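PDB 6ONQ: cytochrome c XoxG from Methylobacterium extorquens, which carries a covalently attached heme c and probably passes electrons in lanthanide-dependent methanol oxidation. Local coordinates for residues A109-L112 with K113-L116; E94-C98 with H99-G103; K117-S120 with Y121-Y125. All blocks are in the same frame, centred on the assembly; numbering follows the deposited sequence.

Contact 1: residues A109-L112 with K113-L116; sequences APAL and KDSL. With HEC (heme c), chain B.
Leu112 and Ser115 meet on the first turn of helix 112-118, where the leucine methyl CD2 lies 3.7 Å from the serine OG, and both reach the same heme c from that turn. The leucine lies over the face of the porphyrin on the His99 side: its CD1 stands 3.4 Å above the meso carbon CHB, while CD2 rests over ring carbon C3A. With CG beside the backbone N (chi1 -56°), the isopropyl fork spreads both methyls across the ring. Ala109 and Pro110 extend this cover, CB of Ala109 sitting 3.8 Å from heme C1D and CD of Pro110 near the propionate carbon CAD. Ser115 acts at the propionate edge instead. Its OG, turned opposite the carbonyl carbon (chi1 -80°), donates a 2.6 Å hydrogen bond to propionate oxygen O2A. The turn itself begins at Ala111, the N-cap residue, whose O accepts both Asp114 N at 2.9 Å and Ser115 N at 3.3 Å. Lys113 is directed elsewhere and forms a salt bridge with Glu43. On the same face of the heme, Leu112 also packs on His99 of helix 96-99, and Leu112 and Leu116 both touch Leu163 of helix 156-167.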
# COMPACT_ATOMS: atom_id res chain seq x y z
N ALA A 109 13.22 -5.87 11.96
CA ALA A 109 12.92 -5.68 10.55
C ALA A 109 12.78 -4.20 10.20
O ALA A 109 12.36 -3.40 11.05
CB ALA A 109 11.65 -6.44 10.14
N PRO A 110 13.08 -3.82 8.96
CA PRO A 110 13.10 -2.40 8.58
C PRO A 110 11.72 -1.78 8.44
O PRO A 110 10.68 -2.44 8.48
CB PRO A 110 13.80 -2.42 7.22
CG PRO A 110 13.45 -3.75 6.66
CD PRO A 110 13.56 -4.67 7.86
N ALA A 111 11.75 -0.48 8.21
CA ALA A 111 10.56 0.36 8.23
C ALA A 111 10.07 0.52 6.80
O ALA A 111 10.60 1.32 6.04
CB ALA A 111 10.87 1.70 8.88
N LEU A 112 9.01 -0.22 6.46
CA LEU A 112 8.52 -0.24 5.09
C LEU A 112 7.97 1.10 4.61
O LEU A 112 7.78 1.26 3.40
CB LEU A 112 7.45 -1.33 4.94
CG LEU A 112 7.94 -2.72 5.36
CD1 LEU A 112 6.89 -3.77 5.06
CD2 LEU A 112 9.27 -3.07 4.71
N LYS A 113 7.70 2.06 5.50
CA LYS A 113 7.30 3.36 4.97
C LYS A 113 8.47 4.06 4.30
O LYS A 113 8.27 4.89 3.41
CB LYS A 113 6.69 4.24 6.05
CG LYS A 113 7.61 4.56 7.21
CD LYS A 113 7.39 5.99 7.70
CE LYS A 113 8.69 6.62 8.18
NZ LYS A 113 8.47 7.98 8.76
N ASP A 114 9.70 3.74 4.72
CA ASP A 114 10.87 4.26 4.03
C ASP A 114 11.28 3.38 2.85
O ASP A 114 11.92 3.86 1.91
CB ASP A 114 12.05 4.39 5.01
CG ASP A 114 11.86 5.56 5.99
OD1 ASP A 114 12.34 5.44 7.15
OD2 ASP A 114 11.25 6.59 5.62
N SER A 115 10.91 2.09 2.89
CA SER A 115 11.30 1.15 1.85
C SER A 115 10.69 1.51 0.51
O SER A 115 11.36 1.46 -0.53
CB SER A 115 10.88 -0.27 2.25
OG SER A 115 11.79 -0.86 3.16
N LEU A 116 9.43 1.88 0.51
CA LEU A 116 8.75 2.12 -0.75
C LEU A 116 9.01 3.49 -1.30
O LEU A 116 8.27 3.95 -2.18
CB LEU A 116 7.26 1.86 -0.58
CG LEU A 116 7.17 0.35 -0.78
CD1 LEU A 116 5.89 -0.21 -0.33
CD2 LEU A 116 7.40 0.02 -2.24
FE HEC B . 9.27 -8.43 5.60
CHA HEC B . 12.30 -7.16 4.56
CHB HEC B . 7.73 -6.58 3.27
CHC HEC B . 6.24 -9.78 6.52
CHD HEC B . 10.77 -9.85 8.33
NA HEC B . 9.91 -7.09 4.22
C1A HEC B . 11.19 -6.76 3.87
C2A HEC B . 11.14 -5.96 2.65
C3A HEC B . 9.87 -5.81 2.32
C4A HEC B . 9.09 -6.52 3.29
CMA HEC B . 9.26 -5.03 1.13
CAA HEC B . 12.34 -5.36 1.91
CBA HEC B . 12.88 -4.25 2.80
CGA HEC B . 13.92 -3.43 2.09
O1A HEC B . 14.85 -4.01 1.47
O2A HEC B . 13.81 -2.18 2.17
NB HEC B . 7.36 -8.24 5.03
C1B HEC B . 6.95 -7.39 4.03
C2B HEC B . 5.53 -7.47 3.88
C3B HEC B . 5.07 -8.35 4.75
C4B HEC B . 6.21 -8.85 5.51
CMB HEC B . 4.68 -6.70 2.85
CAB HEC B . 3.55 -8.67 4.80
CBB HEC B . 3.08 -9.81 5.26
NC HEC B . 8.63 -9.58 7.17
C1C HEC B . 7.34 -10.08 7.30
C2C HEC B . 7.36 -11.00 8.43
C3C HEC B . 8.59 -11.03 8.95
C4C HEC B . 9.43 -10.14 8.16
CMC HEC B . 6.14 -11.79 8.96
CAC HEC B . 8.96 -11.91 10.17
CBC HEC B . 9.81 -11.46 11.10
ND HEC B . 11.16 -8.47 6.31
C1D HEC B . 11.58 -9.16 7.44
C2D HEC B . 13.02 -9.01 7.53
C3D HEC B . 13.44 -8.28 6.49
C4D HEC B . 12.28 -7.92 5.71
CMD HEC B . 13.95 -9.60 8.61
CAD HEC B . 14.89 -7.87 6.19
CBD HEC B . 15.58 -8.85 5.24
CGD HEC B . 16.98 -8.37 4.97
O1D HEC B . 17.51 -7.57 5.79
O2D HEC B . 17.59 -8.78 3.96

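Contact 2: residues E94-C98 with H99-G103. With HEC (heme c), chain B.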
# COMPACT_ATOMS: atom_id res chain seq x y z
N GLU A 94 -0.69 -9.55 8.78
CA GLU A 94 0.37 -10.44 8.36
C GLU A 94 1.77 -9.85 8.42
O GLU A 94 2.73 -10.59 8.21
CB GLU A 94 0.10 -10.95 6.93
CG GLU A 94 -1.22 -11.70 6.75
CD GLU A 94 -1.07 -13.24 6.75
OE1 GLU A 94 -2.07 -13.94 6.47
OE2 GLU A 94 0.05 -13.74 7.04
N CYS A 95 1.93 -8.55 8.70
CA CYS A 95 3.27 -7.96 8.60
C CYS A 95 3.67 -7.15 9.82
O CYS A 95 4.86 -7.04 10.15
CB CYS A 95 3.40 -7.06 7.37
SG CYS A 95 2.61 -7.60 5.86
N HIS A 96 2.68 -6.54 10.48
CA HIS A 96 2.90 -5.68 11.64
C HIS A 96 3.80 -6.33 12.69
O HIS A 96 4.56 -5.64 13.37
CB HIS A 96 1.53 -5.31 12.22
CG HIS A 96 1.54 -4.92 13.66
ND1 HIS A 96 1.69 -3.61 14.08
CD2 HIS A 96 1.36 -5.65 14.79
CE1 HIS A 96 1.63 -3.56 15.40
NE2 HIS A 96 1.43 -4.79 15.85
N VAL A 97 3.77 -7.66 12.79
CA VAL A 97 4.51 -8.35 13.86
C VAL A 97 6.00 -8.07 13.76
O VAL A 97 6.65 -7.72 14.76
CB VAL A 97 4.21 -9.86 13.83
CG1 VAL A 97 4.32 -10.40 12.41
CG2 VAL A 97 5.13 -10.61 14.79
N CYS A 98 6.58 -8.22 12.57
CA CYS A 98 8.01 -7.99 12.39
C CYS A 98 8.35 -6.56 11.99
O CYS A 98 9.43 -6.08 12.34
CB CYS A 98 8.56 -8.94 11.34
SG CYS A 98 8.33 -10.70 11.69
N HIS A 99 7.46 -5.87 11.27
CA HIS A 99 7.76 -4.58 10.68
C HIS A 99 7.15 -3.41 11.44
O HIS A 99 7.31 -2.26 11.00
CB HIS A 99 7.29 -4.54 9.23
CG HIS A 99 8.22 -5.23 8.29
ND1 HIS A 99 9.46 -4.73 7.98
CD2 HIS A 99 8.13 -6.43 7.67
CE1 HIS A 99 10.07 -5.56 7.17
NE2 HIS A 99 9.29 -6.61 6.97
N GLY A 100 6.47 -3.68 12.54
CA GLY A 100 5.98 -2.64 13.41
C GLY A 100 4.75 -1.95 12.89
O GLY A 100 4.34 -2.14 11.74
N PRO A 101 4.14 -1.11 13.71
CA PRO A 101 2.88 -0.48 13.32
C PRO A 101 3.09 0.56 12.24
O PRO A 101 4.09 1.29 12.25
CB PRO A 101 2.38 0.17 14.62
CG PRO A 101 3.43 -0.17 15.69
CD PRO A 101 4.67 -0.56 14.97
N ASP A 102 2.15 0.62 11.30
CA ASP A 102 2.14 1.64 10.26
C ASP A 102 3.42 1.64 9.43
O ASP A 102 3.77 2.67 8.84
CB ASP A 102 1.91 3.03 10.87
CG ASP A 102 0.58 3.14 11.57
OD1 ASP A 102 -0.43 3.41 10.87
OD2 ASP A 102 0.54 2.96 12.81
N GLY A 103 4.12 0.52 9.37
CA GLY A 103 5.39 0.45 8.68
C GLY A 103 6.53 1.21 9.33
O GLY A 103 7.44 1.66 8.64
FE HEC B . 9.27 -8.43 5.60
CHA HEC B . 12.30 -7.16 4.56
CHB HEC B . 7.73 -6.58 3.27
CHC HEC B . 6.24 -9.78 6.52
CHD HEC B . 10.77 -9.85 8.33
NA HEC B . 9.91 -7.09 4.22
C1A HEC B . 11.19 -6.76 3.87
C2A HEC B . 11.14 -5.96 2.65
C3A HEC B . 9.87 -5.81 2.32
C4A HEC B . 9.09 -6.52 3.29
CMA HEC B . 9.26 -5.03 1.13
CAA HEC B . 12.34 -5.36 1.91
CBA HEC B . 12.88 -4.25 2.80
CGA HEC B . 13.92 -3.43 2.09
O1A HEC B . 14.85 -4.01 1.47
O2A HEC B . 13.81 -2.18 2.17
NB HEC B . 7.36 -8.24 5.03
C1B HEC B . 6.95 -7.39 4.03
C2B HEC B . 5.53 -7.47 3.88
C3B HEC B . 5.07 -8.35 4.75
C4B HEC B . 6.21 -8.85 5.51
CMB HEC B . 4.68 -6.70 2.85
CAB HEC B . 3.55 -8.67 4.80
CBB HEC B . 3.08 -9.81 5.26
NC HEC B . 8.63 -9.58 7.17
C1C HEC B . 7.34 -10.08 7.30
C2C HEC B . 7.36 -11.00 8.43
C3C HEC B . 8.59 -11.03 8.95
C4C HEC B . 9.43 -10.14 8.16
CMC HEC B . 6.14 -11.79 8.96
CAC HEC B . 8.96 -11.91 10.17
CBC HEC B . 9.81 -11.46 11.10
ND HEC B . 11.16 -8.47 6.31
C1D HEC B . 11.58 -9.16 7.44
C2D HEC B . 13.02 -9.01 7.53
C3D HEC B . 13.44 -8.28 6.49
C4D HEC B . 12.28 -7.92 5.71
CMD HEC B . 13.95 -9.60 8.61
CAD HEC B . 14.89 -7.87 6.19
CBD HEC B . 15.58 -8.85 5.24
CGD HEC B . 16.98 -8.37 4.97
O1D HEC B . 17.51 -7.57 5.79
O2D HEC B . 17.59 -8.78 3.96
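The CXXCH heme-attachment motif, Cys95 to His99, is a single short turn whose ends are tied together: His99 N donates to Cys95 O at 3.1 Å in a nearly straight bond (160°), which brings two cysteines and a histidine to bear on one heme c. Cys95 SG is joined to heme CAB by a thioether bond of 1.8 Å, and Cys98 SG is bonded covalently to the substituent on the next pyrrole. Between them the His99 imidazole stands upright on the porphyrin, meeting it by an edge, with NE2 2.3 Å from the iron. CG of His99 is beside its own backbone N (chi1 -79°), which sends the ring out from the turn to the metal. Such a His-Met heme in a compact helical fold is characteristic of class I c-type cytochromes; here the second axial ligand is Met143. The far nitrogen, His99 ND1, is hydrogen-bonded to Pro110 O, which fixes the rotation of the ring and would probably make the imidazole a stronger donor to iron. After the histidine the chain leaves the helix at Gly100, with positive phi (78°), as its N donates to His96 O at 2.9 Å. Pro101 then crosses the His96 ring obliquely: its CA sits in the ring plane, 3.4 Å from the edge atom ND1 of His96, whose imidazole also meets the ring of His92 almost parallel.

Contact 3: residues K117-S120 with Y121-Y125; sequences KRLS and YEEFY. With HEC (heme c), chain B.
Ser120 and Glu123 form a capping box at the start of helix 121-130. Of its polar links, the firm one runs from Ser120 N to Glu123 OE1, 3.1 Å and almost straight at 170°, arriving on the anti lone pair of the carboxylate. The return bond, from Glu123 N to Ser120 OG, is weak at 3.4 Å; the serine hydroxyl lies between its own N and carbonyl carbon (chi1 59°), which turns it back to the helix end. Phe124 N adds a backbone bond to Ser120 O. A further hydrogen bond, to the heme, belongs to Arg118, whose guanidinium meets the propionate edge-on, NH2 donating to O2A at 2.6 Å. Apolar contacts complete the set. Leu119 crosses the Glu123 side chain at about a right angle and directs CD1 to heme methyl CMA, which Phe124 CD1 also approaches, at 3.7 Å, while Phe124 CE1 lies 3.9 Å from CMB. Phe124 also packs on Leu159 and Leu163 of helix 156-167; an alanine in its place is likely to leave both heme methyls without the ring and open a gap toward those leucines. Since Ser115 donates to O2A as well, two donors, one of them cationic, grip this propionate oxygen, which would probably favour its ionised form.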
# COMPACT_ATOMS: atom_id res chain seq x y z
N LYS A 117 10.06 4.16 -0.82
CA LYS A 117 10.64 5.26 -1.56
C LYS A 117 11.62 4.77 -2.62
O LYS A 117 11.66 5.34 -3.72
CB LYS A 117 11.33 6.22 -0.60
CG LYS A 117 10.42 6.76 0.49
CD LYS A 117 11.21 7.55 1.54
CE LYS A 117 10.35 7.89 2.75
NZ LYS A 117 9.54 9.11 2.51
N ARG A 118 12.39 3.70 -2.35
CA ARG A 118 13.34 3.14 -3.30
C ARG A 118 12.75 2.02 -4.15
O ARG A 118 12.97 1.98 -5.36
CB ARG A 118 14.56 2.59 -2.58
CG ARG A 118 15.12 3.49 -1.55
CD ARG A 118 16.16 2.77 -0.76
NE ARG A 118 15.55 1.99 0.29
CZ ARG A 118 15.53 0.66 0.30
NH1 ARG A 118 16.09 -0.01 -0.70
NH2 ARG A 118 14.94 0.02 1.30
N LEU A 119 12.05 1.08 -3.51
CA LEU A 119 11.63 -0.15 -4.18
C LEU A 119 10.53 0.11 -5.19
O LEU A 119 9.50 0.71 -4.87
CB LEU A 119 11.14 -1.16 -3.15
CG LEU A 119 12.15 -1.68 -2.14
CD1 LEU A 119 11.43 -2.66 -1.26
CD2 LEU A 119 13.34 -2.33 -2.82
N SER A 120 10.72 -0.40 -6.41
CA SER A 120 9.68 -0.35 -7.42
C SER A 120 8.58 -1.36 -7.09
O SER A 120 8.69 -2.16 -6.17
CB SER A 120 10.25 -0.61 -8.82
OG SER A 120 10.87 -1.88 -8.91
N TYR A 121 7.50 -1.30 -7.87
CA TYR A 121 6.41 -2.24 -7.63
C TYR A 121 6.87 -3.68 -7.79
O TYR A 121 6.51 -4.55 -6.98
CB TYR A 121 5.24 -1.94 -8.57
CG TYR A 121 4.24 -3.06 -8.60
CD1 TYR A 121 3.47 -3.33 -7.48
CD2 TYR A 121 4.08 -3.85 -9.73
CE1 TYR A 121 2.54 -4.37 -7.48
CE2 TYR A 121 3.15 -4.90 -9.75
CZ TYR A 121 2.39 -5.15 -8.62
OH TYR A 121 1.47 -6.17 -8.59
N GLU A 122 7.68 -3.97 -8.81
CA GLU A 122 8.04 -5.35 -9.06
C GLU A 122 9.14 -5.83 -8.13
O GLU A 122 9.24 -7.03 -7.86
CB GLU A 122 8.46 -5.52 -10.53
CG GLU A 122 7.42 -5.04 -11.53
CD GLU A 122 6.34 -6.09 -11.86
OE1 GLU A 122 5.68 -5.94 -12.92
OE2 GLU A 122 6.15 -7.05 -11.06
N GLU A 123 10.00 -4.91 -7.66
CA GLU A 123 10.97 -5.27 -6.63
C GLU A 123 10.26 -5.68 -5.35
O GLU A 123 10.64 -6.66 -4.70
CB GLU A 123 11.91 -4.10 -6.35
CG GLU A 123 13.22 -4.13 -7.13
CD GLU A 123 14.06 -2.86 -6.95
OE1 GLU A 123 13.49 -1.76 -6.75
OE2 GLU A 123 15.31 -2.98 -7.04
N PHE A 124 9.22 -4.94 -4.99
CA PHE A 124 8.42 -5.28 -3.82
C PHE A 124 7.74 -6.63 -4.00
O PHE A 124 7.78 -7.48 -3.11
CB PHE A 124 7.39 -4.17 -3.58
CG PHE A 124 6.35 -4.52 -2.57
CD1 PHE A 124 6.56 -4.23 -1.23
CD2 PHE A 124 5.16 -5.10 -2.95
CE1 PHE A 124 5.61 -4.54 -0.30
CE2 PHE A 124 4.21 -5.41 -2.02
CZ PHE A 124 4.42 -5.13 -0.70
N TYR A 125 7.12 -6.85 -5.16
CA TYR A 125 6.41 -8.11 -5.38
C TYR A 125 7.36 -9.30 -5.31
O TYR A 125 7.01 -10.35 -4.77
CB TYR A 125 5.66 -8.07 -6.71
CG TYR A 125 4.61 -9.14 -6.85
CD1 TYR A 125 4.96 -10.44 -7.21
CD2 TYR A 125 3.27 -8.87 -6.61
CE1 TYR A 125 4.00 -11.42 -7.32
CE2 TYR A 125 2.30 -9.85 -6.73
CZ TYR A 125 2.68 -11.13 -7.08
OH TYR A 125 1.73 -12.13 -7.20
FE HEC B . 9.27 -8.43 5.60
CHA HEC B . 12.30 -7.16 4.56
CHB HEC B . 7.73 -6.58 3.27
CHC HEC B . 6.24 -9.78 6.52
CHD HEC B . 10.77 -9.85 8.33
NA HEC B . 9.91 -7.09 4.22
C1A HEC B . 11.19 -6.76 3.87
C2A HEC B . 11.14 -5.96 2.65
C3A HEC B . 9.87 -5.81 2.32
C4A HEC B . 9.09 -6.52 3.29
CMA HEC B . 9.26 -5.03 1.13
CAA HEC B . 12.34 -5.36 1.91
CBA HEC B . 12.88 -4.25 2.80
CGA HEC B . 13.92 -3.43 2.09
O1A HEC B . 14.85 -4.01 1.47
O2A HEC B . 13.81 -2.18 2.17
NB HEC B . 7.36 -8.24 5.03
C1B HEC B . 6.95 -7.39 4.03
C2B HEC B . 5.53 -7.47 3.88
C3B HEC B . 5.07 -8.35 4.75
C4B HEC B . 6.21 -8.85 5.51
CMB HEC B . 4.68 -6.70 2.85
CAB HEC B . 3.55 -8.67 4.80
CBB HEC B . 3.08 -9.81 5.26
NC HEC B . 8.63 -9.58 7.17
C1C HEC B . 7.34 -10.08 7.30
C2C HEC B . 7.36 -11.00 8.43
C3C HEC B . 8.59 -11.03 8.95
C4C HEC B . 9.43 -10.14 8.16
CMC HEC B . 6.14 -11.79 8.96
CAC HEC B . 8.96 -11.91 10.17
CBC HEC B . 9.81 -11.46 11.10
ND HEC B . 11.16 -8.47 6.31
C1D HEC B . 11.58 -9.16 7.44
C2D HEC B . 13.02 -9.01 7.53
C3D HEC B . 13.44 -8.28 6.49
C4D HEC B . 12.28 -7.92 5.71
CMD HEC B . 13.95 -9.60 8.61
CAD HEC B . 14.89 -7.87 6.19
CBD HEC B . 15.58 -8.85 5.24
CGD HEC B . 16.98 -8.37 4.97
O1D HEC B . 17.51 -7.57 5.79
O2D HEC B . 17.59 -8.78 3.96

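The three contacts follow one another along the chain as 94-103, 109-116 and 117-125, and each reaches the same heme c. Contact 2 and contact 1 have centres about 10 Å apart and touch directly, as Lys113 N meets Gly103 O in a probable hydrogen bond. Contacts 1 and 3 share helix 112-118, their centres about 11 Å apart, and meet where Leu116 packs on Phe124. Contacts 2 and 3 do not touch: their centres are about 18 Å apart and the heme bridges them. Successive helices thus divide the work: helix 96-99 binds the iron and porphyrin, helix 112-118 and the loop before it cover a face and hold a propionate, and helix 121-130 adds Phe124 at the heme methyls.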